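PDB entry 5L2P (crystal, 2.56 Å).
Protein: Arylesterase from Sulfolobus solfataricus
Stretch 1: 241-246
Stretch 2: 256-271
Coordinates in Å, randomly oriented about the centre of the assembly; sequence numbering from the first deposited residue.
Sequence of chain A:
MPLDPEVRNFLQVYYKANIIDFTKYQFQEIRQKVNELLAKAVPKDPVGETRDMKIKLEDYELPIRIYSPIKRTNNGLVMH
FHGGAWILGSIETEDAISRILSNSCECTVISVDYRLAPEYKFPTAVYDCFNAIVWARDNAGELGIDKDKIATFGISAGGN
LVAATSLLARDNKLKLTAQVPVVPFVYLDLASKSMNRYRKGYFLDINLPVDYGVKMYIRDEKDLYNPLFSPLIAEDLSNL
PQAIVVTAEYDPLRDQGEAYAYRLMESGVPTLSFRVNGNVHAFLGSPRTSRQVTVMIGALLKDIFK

Stretch 1 (241-246) PQAIVV
Stretch 2, residues 256-271: QGEAYAYRLMESGVPT

The two stretches form a β-α-β-like packing in which a strand packs against a helix and then meets the first residue of a neighbouring strand. Residues 243-246 are extended, with phi between -100° and -120° and psi between 102° and 143°; Pro241 is at -67/151 and Gln242 at -45/130. Helix 256-266 keeps phi/psi near -62/-41. Its axis passes 8.4 Å from that of the strand, and their N-to-C directions differ by 159°, so the two run nearly antiparallel. Val245 and Ala261 mark the register here, CA to CA 6.2 Å.

Side chains alternate along the strand. Ile244 (chi1 -61°, chi2 168°) and Val246 (chi1 -176°) point away from the helix and touch nothing in it, whereas Ala243 and Val245 supply the contact. Val245, chi1 -173° (t), is the main bump and has 76 Å² covered, the largest area of any residue here. Its hollow is lined by Gly257, Tyr260 and Ala261: CG1 of Val245 lies 3.7 Å from Gly257 O, and CG2 of Val245 lies 3.9 Å from Ala261 CB and 4.4 Å from Tyr260 CD2. That last approach is at the edge of the tyrosine ring, near its plane, with Tyr260 at chi1 -175° and chi2 72°. Gly257 presents only backbone here; an ideal CB would point toward the strand and sit 4.3 Å from Val245 CG1, a packing distance and not a clash.

Further along the helix the sizes reverse. Leu264, chi1 -69° and chi2 173° (m, t), extends CD1 to 3.6 Å from CB of Ala243, and the short alanine leaves room for the branched leucine end. Thr271 (chi1 -56°) shares the sheet face of Ala243, its CG2 4.1 Å from Ala243 CB.

The chain leaves the helix through a Schellman motif. Val269 N bonds to Leu264 O (3.0 Å) and Gly268 N to Met265 O (3.2 Å), while Ser267 OG donates to Arg263 O at 2.7 Å. Gly268 has phi/psi 99/-1, where a CB would be jammed against the preceding carbonyl O; this alone calls for glycine. Val269 (-83/123, chi1 177°) then turns toward the strand, placing CG1 3.3 Å from Pro241 O and 3.9 Å from Gln242 CA.

Backbone pairing completes the join. Ala243 and Thr271 form a parallel bridge, CA to CA 4.7 Å, with Gln242 and Pro270 at 5.2 Å. Ala243 N donates to Pro270 O (3.1 Å, 156° at hydrogen), the single hydrogen bond across the stretches. Two CA-H...O contacts flank it, Gln242 CA to Pro270 O and Thr271 CA to Ala243 O, each 3.3 Å. Gln242 is extended, chi1 178° (t), chi2 180° (t), chi3 11°, its CA-to-CB bond sideways and its CG 4.4 Å from Pro270 CB; the residue is partly exposed. Pro270 (-62/126) has no amide hydrogen to give; its carbonyl O takes the bond from Ala243 N. Thr271 (-144/134) directs OG1 back to Val269 O at 2.8 Å, satisfying its hydroxyl locally. In all, 366 Å² is buried between the stretches, both sides summed, alongside one hydrogen bond.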

# COMPACT_ATOMS: atom_id res chain seq x y z
N PRO A 241 -22.25 5.35 17.91
CA PRO A 241 -23.22 4.59 17.14
C PRO A 241 -22.57 3.65 16.12
O PRO A 241 -21.48 3.92 15.62
CB PRO A 241 -24.09 5.68 16.46
CG PRO A 241 -23.41 6.96 16.68
CD PRO A 241 -22.42 6.81 17.77
N GLN A 242 -23.25 2.57 15.84
CA GLN A 242 -22.90 1.70 14.74
C GLN A 242 -22.57 2.52 13.47
O GLN A 242 -23.37 3.41 13.05
CB GLN A 242 -24.10 0.77 14.52
CG GLN A 242 -23.99 -0.21 13.38
CD GLN A 242 -25.23 -1.08 13.25
OE1 GLN A 242 -26.26 -0.81 13.90
NE2 GLN A 242 -25.15 -2.14 12.43
N ALA A 243 -21.43 2.23 12.85
CA ALA A 243 -20.91 3.05 11.76
C ALA A 243 -20.82 2.39 10.39
O ALA A 243 -20.49 1.23 10.28
CB ALA A 243 -19.54 3.58 12.14
N ILE A 244 -21.11 3.16 9.36
CA ILE A 244 -20.79 2.78 8.00
C ILE A 244 -19.84 3.85 7.45
O ILE A 244 -20.27 4.92 7.08
CB ILE A 244 -22.05 2.70 7.13
CG1 ILE A 244 -22.99 1.64 7.71
CG2 ILE A 244 -21.71 2.36 5.68
CD1 ILE A 244 -24.40 1.65 7.14
N VAL A 245 -18.54 3.54 7.40
CA VAL A 245 -17.52 4.45 6.85
C VAL A 245 -17.13 4.08 5.42
O VAL A 245 -16.78 2.95 5.14
CB VAL A 245 -16.26 4.51 7.72
CG1 VAL A 245 -15.30 5.57 7.24
CG2 VAL A 245 -16.61 4.77 9.16
N VAL A 246 -17.23 5.06 4.53
CA VAL A 246 -16.98 4.82 3.12
C VAL A 246 -15.83 5.71 2.68
O VAL A 246 -15.79 6.88 3.04
CB VAL A 246 -18.22 5.12 2.28
CG1 VAL A 246 -17.99 4.78 0.79
CG2 VAL A 246 -19.39 4.32 2.79
N GLN A 256 -7.05 8.32 6.57
CA GLN A 256 -7.62 8.79 7.85
C GLN A 256 -9.02 8.26 8.08
O GLN A 256 -9.36 7.91 9.22
CB GLN A 256 -7.62 10.33 7.97
CG GLN A 256 -8.52 11.08 7.03
CD GLN A 256 -8.21 12.58 7.03
OE1 GLN A 256 -8.87 13.38 7.72
NE2 GLN A 256 -7.20 12.96 6.27
N GLY A 257 -9.85 8.20 7.03
CA GLY A 257 -11.17 7.58 7.14
C GLY A 257 -11.09 6.10 7.52
O GLY A 257 -11.80 5.64 8.37
N GLU A 258 -10.25 5.34 6.85
CA GLU A 258 -10.06 3.92 7.17
C GLU A 258 -9.47 3.71 8.58
O GLU A 258 -9.89 2.83 9.26
CB GLU A 258 -9.23 3.23 6.09
CG GLU A 258 -9.99 3.14 4.76
CD GLU A 258 -9.19 2.53 3.62
OE1 GLU A 258 -7.94 2.44 3.69
OE2 GLU A 258 -9.81 2.14 2.62
N ALA A 259 -8.61 4.62 9.01
CA ALA A 259 -8.14 4.68 10.39
C ALA A 259 -9.22 4.89 11.43
O ALA A 259 -9.21 4.27 12.48
CB ALA A 259 -7.11 5.77 10.52
N TYR A 260 -10.15 5.81 11.15
CA TYR A 260 -11.28 6.10 12.03
C TYR A 260 -12.17 4.87 12.18
O TYR A 260 -12.58 4.53 13.27
CB TYR A 260 -12.11 7.26 11.45
CG TYR A 260 -13.25 7.72 12.35
CD1 TYR A 260 -13.01 8.41 13.52
CD2 TYR A 260 -14.57 7.44 12.04
CE1 TYR A 260 -14.05 8.83 14.35
CE2 TYR A 260 -15.61 7.84 12.87
CZ TYR A 260 -15.34 8.51 14.03
OH TYR A 260 -16.35 8.92 14.90
N ALA A 261 -12.42 4.20 11.07
CA ALA A 261 -13.23 3.00 11.07
C ALA A 261 -12.55 1.88 11.85
O ALA A 261 -13.20 1.18 12.61
CB ALA A 261 -13.49 2.56 9.65
N TYR A 262 -11.23 1.73 11.72
CA TYR A 262 -10.55 0.73 12.55
C TYR A 262 -10.59 1.08 14.03
O TYR A 262 -10.80 0.20 14.86
CB TYR A 262 -9.11 0.42 12.10
CG TYR A 262 -8.47 -0.58 13.05
CD1 TYR A 262 -9.03 -1.85 13.26
CD2 TYR A 262 -7.32 -0.25 13.76
CE1 TYR A 262 -8.46 -2.75 14.16
CE2 TYR A 262 -6.73 -1.14 14.65
CZ TYR A 262 -7.31 -2.38 14.86
OH TYR A 262 -6.75 -3.28 15.74
N ARG A 263 -10.39 2.34 14.36
CA ARG A 263 -10.46 2.79 15.74
C ARG A 263 -11.81 2.49 16.40
O ARG A 263 -11.87 2.14 17.60
CB ARG A 263 -10.13 4.28 15.87
CG ARG A 263 -8.65 4.55 15.83
CD ARG A 263 -7.98 4.38 17.19
NE ARG A 263 -8.26 5.47 18.12
CZ ARG A 263 -7.78 6.72 18.02
NH1 ARG A 263 -7.02 7.10 16.96
NH2 ARG A 263 -8.09 7.61 18.96
N LEU A 264 -12.89 2.66 15.64
CA LEU A 264 -14.22 2.30 16.11
C LEU A 264 -14.31 0.78 16.35
O LEU A 264 -14.83 0.37 17.36
CB LEU A 264 -15.28 2.71 15.11
CG LEU A 264 -15.50 4.24 14.97
CD1 LEU A 264 -16.47 4.53 13.82
CD2 LEU A 264 -15.99 4.96 16.22
N MET A 265 -13.83 -0.04 15.42
CA MET A 265 -13.86 -1.48 15.55
C MET A 265 -13.11 -1.94 16.79
O MET A 265 -13.59 -2.80 17.54
CB MET A 265 -13.23 -2.16 14.36
CG MET A 265 -14.10 -2.25 13.15
SD MET A 265 -13.14 -2.92 11.74
CE MET A 265 -14.31 -2.62 10.39
N GLU A 266 -11.94 -1.36 16.99
CA GLU A 266 -11.13 -1.65 18.14
C GLU A 266 -11.79 -1.24 19.45
O GLU A 266 -11.56 -1.88 20.48
CB GLU A 266 -9.82 -0.94 17.97
CG GLU A 266 -8.71 -1.42 18.87
CD GLU A 266 -7.44 -0.63 18.63
OE1 GLU A 266 -7.40 0.15 17.61
OE2 GLU A 266 -6.48 -0.81 19.44
N SER A 267 -12.64 -0.20 19.40
CA SER A 267 -13.34 0.31 20.59
C SER A 267 -14.62 -0.43 20.85
O SER A 267 -15.32 -0.11 21.77
CB SER A 267 -13.69 1.80 20.41
OG SER A 267 -12.51 2.57 20.21
N GLY A 268 -14.96 -1.40 20.03
CA GLY A 268 -16.15 -2.21 20.25
C GLY A 268 -17.37 -1.86 19.50
O GLY A 268 -18.36 -2.55 19.61
N VAL A 269 -17.30 -0.82 18.67
CA VAL A 269 -18.46 -0.37 17.90
C VAL A 269 -18.61 -1.19 16.62
O VAL A 269 -17.69 -1.25 15.82
CB VAL A 269 -18.29 1.13 17.53
CG1 VAL A 269 -19.46 1.59 16.67
CG2 VAL A 269 -18.16 1.98 18.79
N PRO A 270 -19.77 -1.83 16.42
CA PRO A 270 -19.98 -2.55 15.13
C PRO A 270 -19.94 -1.58 13.90
O PRO A 270 -20.66 -0.58 13.84
CB PRO A 270 -21.35 -3.20 15.29
CG PRO A 270 -21.87 -2.82 16.62
CD PRO A 270 -20.95 -1.83 17.27
N THR A 271 -19.08 -1.92 12.94
CA THR A 271 -18.65 -1.03 11.89
C THR A 271 -18.46 -1.81 10.60
O THR A 271 -17.88 -2.87 10.56
CB THR A 271 -17.27 -0.39 12.21
OG1 THR A 271 -17.32 0.29 13.46
CG2 THR A 271 -16.86 0.64 11.23